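Local coordinates for protein MS5a (Brassica napus, PDB 6L77) that is a meiosis-related protein of unsettled molecular role whose cystatin-like folds enhance papain in a non-canonical way, at residues R140-I145 and A206-T211. Residues are numbered along the deposited sequence; the frame is centred on the assembly and turned at random.
Sequences RLYMEI and AIVRRT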
loop_
_atom_site.group_PDB
_atom_site.type_symbol
_atom_site.label_atom_id
_atom_site.label_comp_id
_atom_site.label_asym_id
_atom_site.label_seq_id
_atom_site.Cartn_x
_atom_site.Cartn_y
_atom_site.Cartn_z
ATOM N N ARG A 140 6.768 -2.973 1.347
ATOM C CA ARG A 140 7.140 -3.196 -0.046
ATOM C C ARG A 140 5.952 -2.990 -0.979
ATOM O O ARG A 140 6.102 -2.419 -2.065
ATOM C CB ARG A 140 7.714 -4.602 -0.242
ATOM C CG ARG A 140 7.882 -4.972 -1.733
ATOM C CD ARG A 140 8.702 -6.232 -1.930
ATOM N NE ARG A 140 8.247 -7.331 -1.087
ATOM C CZ ARG A 140 7.263 -8.165 -1.408
ATOM N NH1 ARG A 140 6.620 -8.021 -2.560
ATOM N NH2 ARG A 140 6.918 -9.141 -0.574
ATOM N N LEU A 141 4.765 -3.454 -0.573
ATOM C CA LEU A 141 3.564 -3.224 -1.371
ATOM C C LEU A 141 3.346 -1.738 -1.651
ATOM O O LEU A 141 3.070 -1.344 -2.795
ATOM C CB LEU A 141 2.346 -3.813 -0.652
ATOM C CG LEU A 141 0.995 -3.560 -1.342
ATOM C CD1 LEU A 141 0.988 -4.147 -2.747
ATOM C CD2 LEU A 141 -0.119 -4.167 -0.523
ATOM N N TYR A 142 3.440 -0.891 -0.615
ATOM C CA TYR A 142 3.164 0.527 -0.841
ATOM C C TYR A 142 4.226 1.139 -1.744
ATOM O O TYR A 142 3.911 1.975 -2.603
ATOM C CB TYR A 142 3.076 1.301 0.478
ATOM C CG TYR A 142 1.908 0.960 1.406
ATOM C CD1 TYR A 142 1.091 -0.153 1.183
ATOM C CD2 TYR A 142 1.633 1.763 2.512
ATOM C CE1 TYR A 142 0.025 -0.451 2.053
ATOM C CE2 TYR A 142 0.585 1.471 3.380
ATOM C CZ TYR A 142 -0.209 0.363 3.149
ATOM O OH TYR A 142 -1.235 0.079 4.016
HETATM N N MSE A 143 5.480 0.712 -1.594
HETATM C CA MSE A 143 6.535 1.128 -2.531
HETATM C C MSE A 143 6.218 0.713 -3.975
HETATM O O MSE A 143 6.360 1.498 -4.916
HETATM C CB MSE A 143 7.889 0.533 -2.124
HETATM C CG MSE A 143 8.993 0.757 -3.168
HETATM SE SE MSE A 143 10.648 -0.220 -2.737
HETATM C CE MSE A 143 9.954 -2.053 -2.803
ATOM N N GLU A 144 5.787 -0.539 -4.144
ATOM C CA GLU A 144 5.503 -1.036 -5.488
ATOM C C GLU A 144 4.365 -0.263 -6.141
ATOM O O GLU A 144 4.432 0.066 -7.333
ATOM C CB GLU A 144 5.194 -2.531 -5.431
ATOM C CG GLU A 144 6.443 -3.344 -5.145
ATOM C CD GLU A 144 6.181 -4.832 -5.025
ATOM O OE1 GLU A 144 4.997 -5.240 -5.007
ATOM O OE2 GLU A 144 7.171 -5.590 -4.942
ATOM N N ILE A 145 3.312 0.044 -5.384
ATOM C CA ILE A 145 2.214 0.823 -5.947
ATOM C C ILE A 145 2.677 2.235 -6.286
ATOM O O ILE A 145 2.286 2.799 -7.314
ATOM C CB ILE A 145 1.016 0.832 -4.979
ATOM C CG1 ILE A 145 0.518 -0.600 -4.764
ATOM C CG2 ILE A 145 -0.109 1.695 -5.536
ATOM C CD1 ILE A 145 -0.522 -0.735 -3.684
ATOM N N ALA A 206 9.165 7.582 -1.825
ATOM C CA ALA A 206 7.709 7.560 -1.850
ATOM C C ALA A 206 7.180 8.003 -0.494
ATOM O O ALA A 206 7.758 7.674 0.549
ATOM C CB ALA A 206 7.173 6.166 -2.196
ATOM N N ILE A 207 6.090 8.761 -0.506
ATOM C CA ILE A 207 5.421 9.198 0.716
ATOM C C ILE A 207 3.965 8.775 0.599
ATOM O O ILE A 207 3.294 9.142 -0.367
ATOM C CB ILE A 207 5.535 10.719 0.921
ATOM C CG1 ILE A 207 7.008 11.133 1.008
ATOM C CG2 ILE A 207 4.786 11.139 2.181
ATOM C CD1 ILE A 207 7.231 12.635 1.102
ATOM N N VAL A 208 3.481 7.982 1.558
ATOM C CA VAL A 208 2.133 7.417 1.468
ATOM C C VAL A 208 1.434 7.559 2.813
ATOM O O VAL A 208 1.958 7.104 3.835
ATOM C CB VAL A 208 2.148 5.932 1.061
ATOM C CG1 VAL A 208 0.706 5.415 0.981
ATOM C CG2 VAL A 208 2.864 5.728 -0.260
ATOM N N ARG A 209 0.247 8.163 2.814
ATOM C CA ARG A 209 -0.583 8.191 4.010
ATOM C C ARG A 209 -1.655 7.111 3.915
ATOM O O ARG A 209 -2.422 7.069 2.946
ATOM C CB ARG A 209 -1.241 9.553 4.225
ATOM C CG ARG A 209 -1.994 9.592 5.552
ATOM C CD ARG A 209 -2.773 10.882 5.745
ATOM N NE ARG A 209 -1.896 12.037 5.867
ATOM C CZ ARG A 209 -1.776 12.996 4.951
ATOM N NH1 ARG A 209 -2.496 12.958 3.831
ATOM N NH2 ARG A 209 -0.946 14.011 5.167
ATOM N N ARG A 210 -1.702 6.246 4.920
ATOM C CA ARG A 210 -2.789 5.295 5.098
ATOM C C ARG A 210 -3.731 5.829 6.170
ATOM O O ARG A 210 -3.321 6.038 7.318
ATOM C CB ARG A 210 -2.263 3.917 5.511
ATOM C CG ARG A 210 -3.382 2.876 5.694
ATOM C CD ARG A 210 -3.071 1.939 6.874
ATOM N NE ARG A 210 -1.919 1.081 6.598
ATOM C CZ ARG A 210 -1.163 0.504 7.531
ATOM N NH1 ARG A 210 -1.421 0.700 8.820
ATOM N NH2 ARG A 210 -0.145 -0.273 7.170
ATOM N N THR A 211 -4.990 6.026 5.813
ATOM C CA THR A 211 -5.997 6.366 6.801
ATOM C C THR A 211 -7.035 5.257 6.819
ATOM O O THR A 211 -7.357 4.678 5.776
ATOM C CB THR A 211 -6.631 7.737 6.516
ATOM O OG1 THR A 211 -7.171 7.752 5.196
ATOM C CG2 THR A 211 -5.571 8.805 6.604
#
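Tyr142, on helix 138-150, faces Val208 and Arg210 of strand 201-212 across a helix-on-sheet interface, the nearest CA atoms of the two segments being those of Tyr142 and Val208, 7.3 Å apart. This is consistent with the cystatin-like fold of the protein, in which a helix packs on one face of an antiparallel sheet; here strand 201-212 is an inner strand of the sheet, as its backbone hydrogen bonds show: Val208 pairs with Val188 on one neighbouring strand and Arg209 with Leu222 on the other. Alternation along the strand turns the CB atoms of Val208 and Arg210 toward the helix and that of Arg209 away from it.

The apolar part is small: Val208 CG1, the branch anti to the backbone N, is the one that meets the ring, lying 4.1 Å from Tyr142 CD2 and approaching obliquely. Beyond it, Tyr142 crosses the side chain of Arg210 at about a right angle, and the ring and guanidinium planes stand 86° apart. Bends at chi2 and chi3 fold the Arg210 chain, bringing its guanidinium edge to the phenol oxygen. Outside the pair, Tyr142 OH is also hydrogen-bonded to His23 NE2 of helix 12-29, while Arg210 NH1 donates to Arg184 O and the guanidinium makes a cation-pi contact with Trp138. The buried hydroxyl thus links two helices to the sheet. Two N-H groups of Arg210 converge on it: NH2 to Tyr142 OH is weak at 3.4 Å, whereas Arg210 NE donates to Tyr142 OH over 2.9 Å at 163°, with the oxygen only 8° out of the guanidinium plane.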